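Local coordinates for protein Cas13d (uncultured Ruminococcus sp, PDB 6IV9) that binds a CRISPR RNA as its guide and, through two HEPN domains, governs maturation of that RNA and cleavage of target RNA, at residues I63-E67 / D165-Q171; N217-F222 / K274-H279; K402-M407 / I461-M465. The protein carries 2 engineered substitutions. One frame throughout, in Å; residues are numbered along the deposited sequence.

Contact 1. Residues I63-E67 / D165-Q171; sequences ILVSE and DDNIHIQ. With nucleotides of chain B.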
loop_
_atom_site.group_PDB
_atom_site.type_symbol
_atom_site.label_atom_id
_atom_site.label_comp_id
_atom_site.label_asym_id
_atom_site.label_seq_id
_atom_site.Cartn_x
_atom_site.Cartn_y
_atom_site.Cartn_z
ATOM N N ILE A 63 -13.930 22.387 -11.774
ATOM C CA ILE A 63 -14.477 23.764 -11.711
ATOM C C ILE A 63 -14.138 24.280 -10.313
ATOM O O ILE A 63 -14.739 23.837 -9.371
ATOM C CB ILE A 63 -15.986 23.810 -11.970
ATOM C CG1 ILE A 63 -16.351 23.140 -13.291
ATOM C CG2 ILE A 63 -16.459 25.245 -11.913
ATOM C CD1 ILE A 63 -17.810 23.178 -13.594
ATOM N N LEU A 64 -13.165 25.164 -10.219
ATOM C CA LEU A 64 -12.762 25.749 -8.926
ATOM C C LEU A 64 -13.684 26.925 -8.640
ATOM O O LEU A 64 -13.978 27.658 -9.555
ATOM C CB LEU A 64 -11.293 26.150 -8.999
ATOM C CG LEU A 64 -10.369 24.981 -9.315
ATOM C CD1 LEU A 64 -8.971 25.449 -9.605
ATOM C CD2 LEU A 64 -10.373 23.966 -8.192
ATOM N N VAL A 65 -14.123 27.046 -7.397
ATOM C CA VAL A 65 -15.092 28.110 -7.054
ATOM C C VAL A 65 -14.515 29.048 -6.005
ATOM O O VAL A 65 -13.946 28.595 -5.038
ATOM C CB VAL A 65 -16.453 27.555 -6.594
ATOM C CG1 VAL A 65 -17.444 28.664 -6.341
ATOM C CG2 VAL A 65 -17.038 26.532 -7.546
ATOM N N SER A 66 -14.645 30.329 -6.288
ATOM C CA SER A 66 -14.335 31.417 -5.337
ATOM C C SER A 66 -15.648 32.169 -5.073
ATOM O O SER A 66 -16.688 31.821 -5.655
ATOM C CB SER A 66 -13.285 32.331 -5.840
ATOM O OG SER A 66 -13.876 33.300 -6.670
ATOM N N GLU A 67 -15.615 33.163 -4.209
ATOM C CA GLU A 67 -16.898 33.842 -3.950
ATOM C C GLU A 67 -17.392 34.489 -5.247
ATOM O O GLU A 67 -18.538 34.316 -5.567
ATOM C CB GLU A 67 -16.757 34.815 -2.780
ATOM C CG GLU A 67 -18.060 35.459 -2.369
ATOM C CD GLU A 67 -19.061 34.497 -1.758
ATOM O OE1 GLU A 67 -18.842 33.284 -1.872
ATOM O OE2 GLU A 67 -20.061 34.961 -1.191
ATOM N N ASP A 165 -12.767 32.157 1.084
ATOM C CA ASP A 165 -14.064 32.089 0.377
ATOM C C ASP A 165 -13.865 31.416 -0.981
ATOM O O ASP A 165 -14.217 31.979 -1.980
ATOM C CB ASP A 165 -14.709 33.458 0.251
ATOM C CG ASP A 165 -16.118 33.358 0.769
ATOM O OD1 ASP A 165 -16.406 34.012 1.798
ATOM O OD2 ASP A 165 -16.875 32.557 0.198
ATOM N N ASP A 166 -13.283 30.235 -0.953
ATOM C CA ASP A 166 -13.008 29.421 -2.147
ATOM C C ASP A 166 -13.015 27.956 -1.722
ATOM O O ASP A 166 -12.968 27.667 -0.553
ATOM C CB ASP A 166 -11.726 29.846 -2.854
ATOM C CG ASP A 166 -10.448 29.522 -2.112
ATOM O OD1 ASP A 166 -10.294 28.391 -1.708
ATOM O OD2 ASP A 166 -9.628 30.406 -1.977
ATOM N N ASN A 167 -13.105 27.084 -2.696
ATOM C CA ASN A 167 -13.144 25.631 -2.422
ATOM C C ASN A 167 -11.818 24.994 -2.832
ATOM O O ASN A 167 -11.795 23.806 -2.990
ATOM C CB ASN A 167 -14.331 24.984 -3.126
ATOM C CG ASN A 167 -14.103 24.853 -4.610
ATOM O OD1 ASN A 167 -13.302 25.558 -5.175
ATOM N ND2 ASN A 167 -14.803 23.933 -5.228
ATOM N N ILE A 168 -10.809 25.803 -3.114
ATOM C CA ILE A 168 -9.489 25.292 -3.574
ATOM C C ILE A 168 -8.615 24.823 -2.412
ATOM O O ILE A 168 -8.027 23.779 -2.523
ATOM C CB ILE A 168 -8.770 26.346 -4.426
ATOM C CG1 ILE A 168 -9.721 27.048 -5.398
ATOM C CG2 ILE A 168 -7.585 25.732 -5.136
ATOM C CD1 ILE A 168 -9.064 28.076 -6.265
ATOM N N HIS A 169 -8.538 25.608 -1.350
ATOM C CA HIS A 169 -7.656 25.255 -0.213
ATOM C C HIS A 169 -8.088 23.933 0.426
ATOM O O HIS A 169 -7.239 23.151 0.745
ATOM C CB HIS A 169 -7.620 26.387 0.817
ATOM C CG HIS A 169 -7.083 27.668 0.293
ATOM N ND1 HIS A 169 -7.812 28.493 -0.507
ATOM C CD2 HIS A 169 -5.900 28.269 0.463
ATOM C CE1 HIS A 169 -7.105 29.543 -0.806
ATOM N NE2 HIS A 169 -5.946 29.434 -0.225
ATOM N N ILE A 170 -9.385 23.736 0.593
ATOM C CA ILE A 170 -9.925 22.509 1.237
ATOM C C ILE A 170 -9.558 21.272 0.410
ATOM O O ILE A 170 -9.352 20.242 0.989
ATOM C CB ILE A 170 -11.428 22.643 1.542
ATOM C CG1 ILE A 170 -11.887 21.591 2.549
ATOM C CG2 ILE A 170 -12.282 22.670 0.292
ATOM C CD1 ILE A 170 -11.041 21.559 3.778
ATOM N N GLN A 171 -9.566 21.393 -0.909
ATOM C CA GLN A 171 -9.216 20.244 -1.775
ATOM C C GLN A 171 -7.740 19.870 -1.564
ATOM O O GLN A 171 -7.433 18.707 -1.514
ATOM C CB GLN A 171 -9.604 20.542 -3.216
ATOM C CG GLN A 171 -11.100 20.709 -3.418
ATOM C CD GLN A 171 -11.442 20.877 -4.875
ATOM O OE1 GLN A 171 -11.197 20.013 -5.692
ATOM N NE2 GLN A 171 -11.995 22.022 -5.203
ATOM P P C B 24 -12.840 14.872 -2.605
ATOM O OP1 C B 24 -12.050 14.246 -1.537
ATOM O OP2 C B 24 -13.987 14.277 -3.232
ATOM O "O5'" C B 24 -13.404 16.240 -1.997
ATOM C "C5'" C B 24 -12.765 16.848 -0.872
ATOM C "C4'" C B 24 -13.449 18.141 -0.508
ATOM O "O4'" C B 24 -13.203 19.144 -1.527
ATOM C "C3'" C B 24 -14.942 18.057 -0.432
ATOM O "O3'" C B 24 -15.297 17.540 0.817
ATOM C "C2'" C B 24 -15.338 19.523 -0.595
ATOM O "O2'" C B 24 -15.169 20.248 0.608
ATOM C "C1'" C B 24 -14.365 19.954 -1.676
ATOM N N1 C B 24 -14.858 19.832 -3.074
ATOM C C2 C B 24 -15.544 20.923 -3.639
ATOM O O2 C B 24 -15.750 21.927 -2.935
ATOM N N3 C B 24 -15.993 20.834 -4.914
ATOM C C4 C B 24 -15.709 19.745 -5.648
ATOM N N4 C B 24 -16.100 19.720 -6.926
ATOM C C5 C B 24 -14.993 18.637 -5.106
ATOM C C6 C B 24 -14.602 18.718 -3.823
ATOM P P U B 23 -14.452 16.520 -8.737
ATOM O OP1 U B 23 -13.920 17.845 -9.100
ATOM O OP2 U B 23 -14.342 15.388 -9.633
ATOM O "O5'" U B 23 -13.700 16.140 -7.376
ATOM C "C5'" U B 23 -13.630 14.786 -6.870
ATOM C "C4'" U B 23 -12.409 14.678 -5.956
ATOM O "O4'" U B 23 -11.239 14.787 -6.805
ATOM C "C3'" U B 23 -12.281 15.833 -4.949
ATOM O "O3'" U B 23 -11.807 15.348 -3.711
ATOM C "C2'" U B 23 -11.250 16.741 -5.571
ATOM O "O2'" U B 23 -10.593 17.613 -4.651
ATOM C "C1'" U B 23 -10.334 15.737 -6.278
ATOM N N1 U B 23 -9.622 16.381 -7.391
ATOM C C2 U B 23 -8.248 16.524 -7.305
ATOM O O2 U B 23 -7.606 16.120 -6.372
ATOM N N3 U B 23 -7.671 17.207 -8.346
ATOM C C4 U B 23 -8.293 17.758 -9.417
ATOM O O4 U B 23 -7.627 18.365 -10.254
ATOM C C5 U B 23 -9.709 17.550 -9.456
ATOM C C6 U B 23 -10.305 16.876 -8.470
HETATM O O HOH W 1 -13.585 22.192 -7.546
#
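Ile63 reaches Asn167 and Gln171 through a water: its O accepts from the water at 2.7 Å, and the same water accepts from Gln171 NE2 and, weakly, from Asn167 ND2. Leu64 supplies the apolar part, its CB meeting Ile168 CD1 at 4.0 Å while CD2 lies by the Gln171 amide. Val65 carries the central pair of bonds. Its N donates to Asn167 OD1 (2.8 Å, nearly straight at 168°), arriving 45° out of the carbonyl plane, and its O accepts from Asn167 N at 2.9 Å. Asn167 can close this ring because CG sits between its own backbone N and carbonyl carbon (chi1 74°), turning the amide toward the backbone of Val65; ND2 then faces the CRISPR RNA and makes a weak bond to O2 of C24 of chain B. Gln171 adds a firmer grip, its OE1 accepting from O2' of U23 of chain B at 2.7 Å. At Ser66 the backbones form a single bridge with Asp166, whose CA is 4.0 Å from the CA of Ser66. Asp166 OD1 meanwhile closes an Asx turn with Ile168 N and accepts from His169 ND1 in the imidazole plane, so two donors hold it. Glu67 is poorly ordered, so the approach of its carboxylate to that of Asp165 is doubtful. The contact joins strand 60-65, an outermost strand of a four-stranded antiparallel sheet, to the first turn of helix 168-197; helix 511-535 packs against Leu64, Ile168 and Gln171, and helix 152-160 against Ile170.

Contact 2. Residues N217-F222 / K274-H279; sequences NTYEVF and KKRVYH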
loop_
_atom_site.group_PDB
_atom_site.type_symbol
_atom_site.label_atom_id
_atom_site.label_comp_id
_atom_site.label_asym_id
_atom_site.label_seq_id
_atom_site.Cartn_x
_atom_site.Cartn_y
_atom_site.Cartn_z
ATOM N N ASN A 217 15.568 11.449 21.177
ATOM C CA ASN A 217 16.686 10.867 21.953
ATOM C C ASN A 217 17.716 10.298 20.983
ATOM O O ASN A 217 17.354 9.545 20.095
ATOM C CB ASN A 217 16.250 9.721 22.857
ATOM C CG ASN A 217 15.380 10.175 23.999
ATOM O OD1 ASN A 217 15.502 11.298 24.452
ATOM N ND2 ASN A 217 14.489 9.313 24.441
ATOM N N THR A 218 18.976 10.660 21.175
ATOM C CA THR A 218 20.064 10.085 20.358
ATOM C C THR A 218 20.323 8.657 20.837
ATOM O O THR A 218 19.840 8.283 21.885
ATOM C CB THR A 218 21.385 10.836 20.540
ATOM O OG1 THR A 218 21.736 10.669 21.906
ATOM C CG2 THR A 218 21.298 12.299 20.178
ATOM N N TYR A 219 21.134 7.915 20.098
ATOM C CA TYR A 219 21.453 6.520 20.481
ATOM C C TYR A 219 22.157 6.527 21.841
ATOM O O TYR A 219 21.915 5.667 22.642
ATOM C CB TYR A 219 22.259 5.845 19.379
ATOM C CG TYR A 219 22.590 4.396 19.612
ATOM C CD1 TYR A 219 21.612 3.425 19.612
ATOM C CD2 TYR A 219 23.890 3.995 19.840
ATOM C CE1 TYR A 219 21.910 2.097 19.826
ATOM C CE2 TYR A 219 24.206 2.671 20.060
ATOM C CZ TYR A 219 23.216 1.714 20.043
ATOM O OH TYR A 219 23.521 0.413 20.247
ATOM N N GLU A 220 22.992 7.528 22.074
ATOM C CA GLU A 220 23.741 7.607 23.347
ATOM C C GLU A 220 22.761 7.741 24.503
ATOM O O GLU A 220 22.895 7.010 25.459
ATOM C CB GLU A 220 24.651 8.825 23.300
ATOM C CG GLU A 220 25.181 9.227 24.654
ATOM C CD GLU A 220 26.323 8.359 25.128
ATOM O OE1 GLU A 220 26.695 8.479 26.298
ATOM O OE2 GLU A 220 26.838 7.584 24.327
ATOM N N VAL A 221 21.782 8.623 24.378
ATOM C CA VAL A 221 20.773 8.776 25.460
ATOM C C VAL A 221 19.982 7.478 25.615
ATOM O O VAL A 221 19.693 7.102 26.732
ATOM C CB VAL A 221 19.835 9.962 25.196
ATOM C CG1 VAL A 221 18.683 9.977 26.173
ATOM C CG2 VAL A 221 20.585 11.274 25.229
ATOM N N PHE A 222 19.643 6.835 24.501
ATOM C CA PHE A 222 18.850 5.586 24.532
ATOM C C PHE A 222 19.600 4.481 25.274
ATOM O O PHE A 222 18.983 3.796 26.030
ATOM C CB PHE A 222 18.623 5.115 23.099
ATOM C CG PHE A 222 17.902 3.805 22.932
ATOM C CD1 PHE A 222 16.649 3.616 23.468
ATOM C CD2 PHE A 222 18.461 2.780 22.199
ATOM C CE1 PHE A 222 15.972 2.429 23.280
ATOM C CE2 PHE A 222 17.788 1.590 22.018
ATOM C CZ PHE A 222 16.547 1.419 22.562
ATOM N N LYS A 274 23.371 -1.534 15.366
ATOM C CA LYS A 274 22.302 -1.311 16.366
ATOM C C LYS A 274 21.806 0.134 16.309
ATOM O O LYS A 274 20.624 0.340 16.429
ATOM C CB LYS A 274 22.809 -1.654 17.762
ATOM C CG LYS A 274 23.212 -3.101 17.965
ATOM C CD LYS A 274 23.246 -3.462 19.420
ATOM C CE LYS A 274 24.574 -3.954 19.919
ATOM N NZ LYS A 274 24.564 -4.120 21.387
ATOM N N LYS A 275 22.714 1.078 16.128
ATOM C CA LYS A 275 22.351 2.507 16.062
ATOM C C LYS A 275 21.419 2.741 14.866
ATOM O O LYS A 275 20.440 3.436 15.016
ATOM C CB LYS A 275 23.640 3.316 15.939
ATOM C CG LYS A 275 23.479 4.822 15.938
ATOM C CD LYS A 275 24.791 5.538 15.844
ATOM C CE LYS A 275 24.720 6.948 16.364
ATOM N NZ LYS A 275 26.053 7.587 16.420
ATOM N N ARG A 276 21.736 2.148 13.724
ATOM C CA ARG A 276 20.889 2.293 12.514
ATOM C C ARG A 276 19.503 1.701 12.782
ATOM O O ARG A 276 18.548 2.328 12.440
ATOM C CB ARG A 276 21.547 1.601 11.320
ATOM C CG ARG A 276 22.786 2.310 10.805
ATOM C CD ARG A 276 23.182 1.842 9.435
ATOM N NE ARG A 276 23.548 0.449 9.438
ATOM C CZ ARG A 276 24.784 -0.005 9.575
ATOM N NH1 ARG A 276 25.773 0.823 9.835
ATOM N NH2 ARG A 276 25.021 -1.292 9.439
ATOM N N VAL A 277 19.440 0.528 13.399
ATOM C CA VAL A 277 18.134 -0.115 13.713
ATOM C C VAL A 277 17.359 0.768 14.688
ATOM O O VAL A 277 16.187 0.980 14.478
ATOM C CB VAL A 277 18.316 -1.543 14.254
ATOM C CG1 VAL A 277 17.000 -2.138 14.687
ATOM C CG2 VAL A 277 18.982 -2.430 13.238
ATOM N N TYR A 278 18.046 1.306 15.686
ATOM C CA TYR A 278 17.375 2.180 16.669
ATOM C C TYR A 278 16.777 3.394 15.949
ATOM O O TYR A 278 15.646 3.725 16.209
ATOM C CB TYR A 278 18.391 2.693 17.690
ATOM C CG TYR A 278 17.863 3.828 18.520
ATOM C CD1 TYR A 278 16.799 3.637 19.372
ATOM C CD2 TYR A 278 18.396 5.096 18.432
ATOM C CE1 TYR A 278 16.285 4.669 20.126
ATOM C CE2 TYR A 278 17.894 6.141 19.184
ATOM C CZ TYR A 278 16.835 5.926 20.035
ATOM O OH TYR A 278 16.322 6.927 20.783
ATOM N N HIS A 279 17.531 4.005 15.050
ATOM C CA HIS A 279 17.034 5.201 14.334
ATOM C C HIS A 279 15.781 4.846 13.529
ATOM O O HIS A 279 14.875 5.654 13.478
ATOM C CB HIS A 279 18.137 5.748 13.435
ATOM C CG HIS A 279 19.223 6.434 14.189
ATOM N ND1 HIS A 279 20.447 6.674 13.660
ATOM C CD2 HIS A 279 19.259 6.926 15.435
ATOM C CE1 HIS A 279 21.184 7.284 14.541
ATOM N NE2 HIS A 279 20.487 7.449 15.621
HETATM O O HOH W 2 14.185 6.685 22.633
#
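The Phe222 and Tyr278 rings form an offset stack, centroids 4.2 Å apart and planes 16° from parallel, with the two side chains running past each other in opposite directions. CE1 of Tyr278 lies over one face of Phe222, toward the rim; at the Tyr278 edge, in its plane, are Asn217 O and a water. Lys275 CA sits over one face of Tyr219, 3.9 Å from the ring centroid, a CH-pi contact. The edge of Tyr219 meets Tyr278, planes 52° apart, too oblique for a stack or a T-shape.

These three rings make an aromatic cluster that seats the short helix 219-223 against helix 267-291. Thr218 is the N-cap of the shorter one, its OG1 accepting from Val221 N at 3.2 Å.

The Tyr278 side chain leaves its helix with CG opposite the backbone N (chi1 167°), which takes it across to the chain ahead of that cap: its OH donates to Asn217 O at 2.9 Å, from above the carbonyl plane, and receives a bond from the water, which also accepts from Asn217 ND2. Asn217 O takes a second bond, from Tyr314 OH. Tyr219 OH passes Lys274 CB at 3.3 Å on its way to its polar partner, Glu271; Phe245 meets the Phe222 ring edge-to-face.

Contact 3. Residues K402-M407 / I461-M465; sequences KMYKLM and IADHM. With nucleotides of chain B.
Ile461 lays its CD1 against Leu406 CB at 3.7 Å and reaches on to Met407 CG, while its other branch, CG2, touches Met403 CG at 3.9 Å. One side chain thus spans both Leu406 and Met407 with its ethyl arm while the CG2 branch serves Met403. Met465 fills the next position along the interface. Its chain folds at chi2 (-64°), bringing SD over Lys402 CG at 3.8 Å and pressing CE on Leu406 CD1 at 3.5 Å; that distance, closer than usual carbon contact, marks this corner as tightly packed. Met465 CG also rests on Met403 CB.

The interface is apolar side-chain packing between helix 400-418 and the C-terminal part of helix 436-464 together with Met465. Helix 420-432 links the two in sequence, and helix 338-347 packs on Leu406 and Ile461.

Lys402 turns from this core to the RNA. Its CG and CD cross Met465 at about a right angle, and bends at chi3 and chi4 carry NZ to a 2.7 Å hydrogen bond with OP2 of C45 of chain B; Asn340 OD1 is a second partner. A leucine here would probably leave the C45 phosphate oxygen and Asn340 OD1 without the lysine's charged donor. On the same helix, Lys405 NZ forms a salt bridge with another RNA phosphate.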
loop_
_atom_site.group_PDB
_atom_site.type_symbol
_atom_site.label_atom_id
_atom_site.label_comp_id
_atom_site.label_asym_id
_atom_site.label_seq_id
_atom_site.Cartn_x
_atom_site.Cartn_y
_atom_site.Cartn_z
ATOM N N LYS A 402 13.664 -11.143 -18.722
ATOM C CA LYS A 402 14.617 -10.437 -19.605
ATOM C C LYS A 402 13.931 -10.142 -20.938
ATOM O O LYS A 402 14.049 -9.047 -21.417
ATOM C CB LYS A 402 15.910 -11.239 -19.771
ATOM C CG LYS A 402 16.900 -10.646 -20.754
ATOM C CD LYS A 402 18.204 -11.375 -20.837
ATOM C CE LYS A 402 19.005 -11.327 -19.560
ATOM N NZ LYS A 402 19.427 -9.957 -19.203
ATOM N N MET A 403 13.188 -11.106 -21.464
ATOM C CA MET A 403 12.531 -10.944 -22.775
ATOM C C MET A 403 11.530 -9.792 -22.712
ATOM O O MET A 403 11.504 -9.007 -23.635
ATOM C CB MET A 403 11.807 -12.229 -23.168
ATOM C CG MET A 403 11.258 -12.219 -24.568
ATOM S SD MET A 403 10.757 -13.865 -25.129
ATOM C CE MET A 403 9.551 -14.276 -23.885
ATOM N N TYR A 404 10.749 -9.723 -21.641
ATOM C CA TYR A 404 9.744 -8.647 -21.468
ATOM C C TYR A 404 10.409 -7.281 -21.331
ATOM O O TYR A 404 9.832 -6.341 -21.818
ATOM C CB TYR A 404 8.757 -8.981 -20.355
ATOM C CG TYR A 404 7.828 -10.106 -20.717
ATOM C CD1 TYR A 404 7.864 -10.671 -21.974
ATOM C CD2 TYR A 404 6.936 -10.626 -19.799
ATOM C CE1 TYR A 404 7.035 -11.719 -22.319
ATOM C CE2 TYR A 404 6.090 -11.665 -20.131
ATOM C CZ TYR A 404 6.143 -12.214 -21.394
ATOM O OH TYR A 404 5.334 -13.247 -21.729
ATOM N N LYS A 405 11.551 -7.205 -20.652
ATOM C CA LYS A 405 12.241 -5.903 -20.493
ATOM C C LYS A 405 12.653 -5.399 -21.876
ATOM O O LYS A 405 12.435 -4.253 -22.177
ATOM C CB LYS A 405 13.483 -6.057 -19.616
ATOM C CG LYS A 405 13.255 -5.979 -18.118
ATOM C CD LYS A 405 14.513 -5.932 -17.313
ATOM C CE LYS A 405 14.300 -5.526 -15.876
ATOM N NZ LYS A 405 13.565 -6.554 -15.108
ATOM N N LEU A 406 13.207 -6.284 -22.692
ATOM C CA LEU A 406 13.638 -5.880 -24.047
ATOM C C LEU A 406 12.433 -5.426 -24.866
ATOM O O LEU A 406 12.525 -4.404 -25.487
ATOM C CB LEU A 406 14.344 -7.070 -24.698
ATOM C CG LEU A 406 15.681 -7.415 -24.061
ATOM C CD1 LEU A 406 16.150 -8.796 -24.458
ATOM C CD2 LEU A 406 16.715 -6.367 -24.398
ATOM N N MET A 407 11.341 -6.174 -24.829
ATOM C CA MET A 407 10.129 -5.809 -25.595
ATOM C C MET A 407 9.551 -4.491 -25.073
ATOM O O MET A 407 9.274 -3.627 -25.867
ATOM C CB MET A 407 9.081 -6.915 -25.479
ATOM C CG MET A 407 9.495 -8.214 -26.131
ATOM S SD MET A 407 8.330 -9.555 -25.871
ATOM C CE MET A 407 8.906 -10.750 -27.070
ATOM N N ILE A 461 14.427 -10.668 -30.672
ATOM C CA ILE A 461 14.677 -10.773 -29.214
ATOM C C ILE A 461 14.484 -12.223 -28.788
ATOM O O ILE A 461 15.340 -12.731 -28.112
ATOM C CB ILE A 461 13.691 -9.884 -28.440
ATOM C CG1 ILE A 461 14.030 -8.400 -28.526
ATOM C CG2 ILE A 461 13.593 -10.354 -27.005
ATOM C CD1 ILE A 461 12.911 -7.512 -28.114
ATOM N N ALA A 462 13.403 -12.851 -29.234
ATOM C CA ALA A 462 13.070 -14.246 -28.863
ATOM C C ALA A 462 14.187 -15.193 -29.311
ATOM O O ALA A 462 14.476 -16.117 -28.589
ATOM C CB ALA A 462 11.747 -14.637 -29.448
ATOM N N ASP A 463 14.793 -14.921 -30.460
ATOM C CA ASP A 463 15.920 -15.712 -31.025
ATOM C C ASP A 463 17.148 -15.617 -30.115
ATOM O O ASP A 463 17.973 -16.505 -30.157
ATOM C CB ASP A 463 16.277 -15.248 -32.434
ATOM C CG ASP A 463 15.289 -15.674 -33.500
ATOM O OD1 ASP A 463 14.406 -16.479 -33.196
ATOM O OD2 ASP A 463 15.420 -15.197 -34.620
ATOM N N HIS A 464 17.294 -14.523 -29.382
ATOM C CA HIS A 464 18.488 -14.380 -28.515
ATOM C C HIS A 464 18.175 -14.778 -27.081
ATOM O O HIS A 464 19.084 -14.766 -26.281
ATOM C CB HIS A 464 18.980 -12.938 -28.517
ATOM C CG HIS A 464 19.679 -12.524 -29.760
ATOM N ND1 HIS A 464 19.014 -12.198 -30.892
ATOM C CD2 HIS A 464 20.981 -12.369 -30.033
ATOM C CE1 HIS A 464 19.870 -11.861 -31.817
ATOM N NE2 HIS A 464 21.072 -11.949 -31.315
ATOM N N MET A 465 16.921 -15.104 -26.802
ATOM C CA MET A 465 16.524 -15.424 -25.414
ATOM C C MET A 465 16.781 -16.898 -25.094
ATOM O O MET A 465 15.849 -17.658 -24.984
ATOM C CB MET A 465 15.082 -14.999 -25.138
ATOM C CG MET A 465 14.924 -13.492 -25.096
ATOM S SD MET A 465 15.843 -12.711 -23.758
ATOM C CE MET A 465 17.281 -12.077 -24.599
ATOM P P C B 45 21.995 -11.363 -16.911
ATOM O OP1 C B 45 23.174 -12.250 -17.161
ATOM O OP2 C B 45 21.800 -10.234 -17.867
ATOM O "O5'" C B 45 20.642 -12.192 -16.966
ATOM C "C5'" C B 45 20.530 -13.403 -16.221
ATOM C "C4'" C B 45 19.277 -14.098 -16.663
ATOM O "O4'" C B 45 19.508 -14.743 -17.941
ATOM C "C3'" C B 45 18.802 -15.251 -15.792
ATOM O "O3'" C B 45 18.046 -14.790 -14.694
ATOM C "C2'" C B 45 17.854 -15.957 -16.741
ATOM O "O2'" C B 45 16.615 -15.351 -16.986
ATOM C "C1'" C B 45 18.617 -15.848 -18.057
ATOM N N1 C B 45 19.314 -17.122 -18.344
ATOM C C2 C B 45 20.689 -17.258 -18.166
ATOM O O2 C B 45 21.356 -16.267 -17.850
ATOM N N3 C B 45 21.266 -18.462 -18.398
ATOM C C4 C B 45 20.511 -19.507 -18.749
ATOM N N4 C B 45 21.116 -20.674 -18.967
ATOM C C5 C B 45 19.101 -19.402 -18.893
ATOM C C6 C B 45 18.550 -18.207 -18.687
ATOM P P A B 44 18.099 -6.963 -14.619
ATOM O OP1 A B 44 17.741 -6.908 -16.049
ATOM O OP2 A B 44 17.087 -7.573 -13.696
ATOM O "O5'" A B 44 19.488 -7.651 -14.219
ATOM C "C5'" A B 44 20.642 -7.477 -15.115
ATOM C "C4'" A B 44 21.695 -8.526 -14.855
ATOM O "O4'" A B 44 22.269 -8.366 -13.530
ATOM C "C3'" A B 44 21.138 -9.952 -14.893
ATOM O "O3'" A B 44 22.106 -10.866 -15.427
ATOM C "C2'" A B 44 20.854 -10.221 -13.431
ATOM O "O2'" A B 44 20.896 -11.579 -13.080
ATOM C "C1'" A B 44 22.033 -9.541 -12.772
ATOM N N9 A B 44 21.756 -9.131 -11.406
ATOM C C8 A B 44 20.643 -8.511 -10.876
ATOM N N7 A B 44 20.752 -8.234 -9.601
ATOM C C5 A B 44 22.022 -8.690 -9.271
ATOM C C6 A B 44 22.744 -8.671 -8.078
ATOM N N6 A B 44 22.259 -8.177 -6.939
ATOM N N1 A B 44 23.990 -9.203 -8.083
ATOM C C2 A B 44 24.475 -9.691 -9.232
ATOM N N3 A B 44 23.892 -9.752 -10.427
ATOM C C4 A B 44 22.653 -9.234 -10.376
#

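In the fold
The three contacts lie far apart. The centres of contact 1 and contact 2 are about 45 Å apart, those of contact 1 and contact 3 about 51 Å, and those of contact 2 and contact 3 about 47 Å; the nearest atoms of any pair are at least about 27 Å apart. In the chain they follow in series, each closing before the next opens. Contacts 1 and 3 both touch the CRISPR RNA, at nucleotides 23-24 and 44-45 of chain B, so they hold separate places along it; contact 2 comes no nearer than about 17 Å to the nucleic acid and is packing between two helices, away from the RNA. A magnesium ion lies about 9 Å from the Gln171 side chain in contact 1.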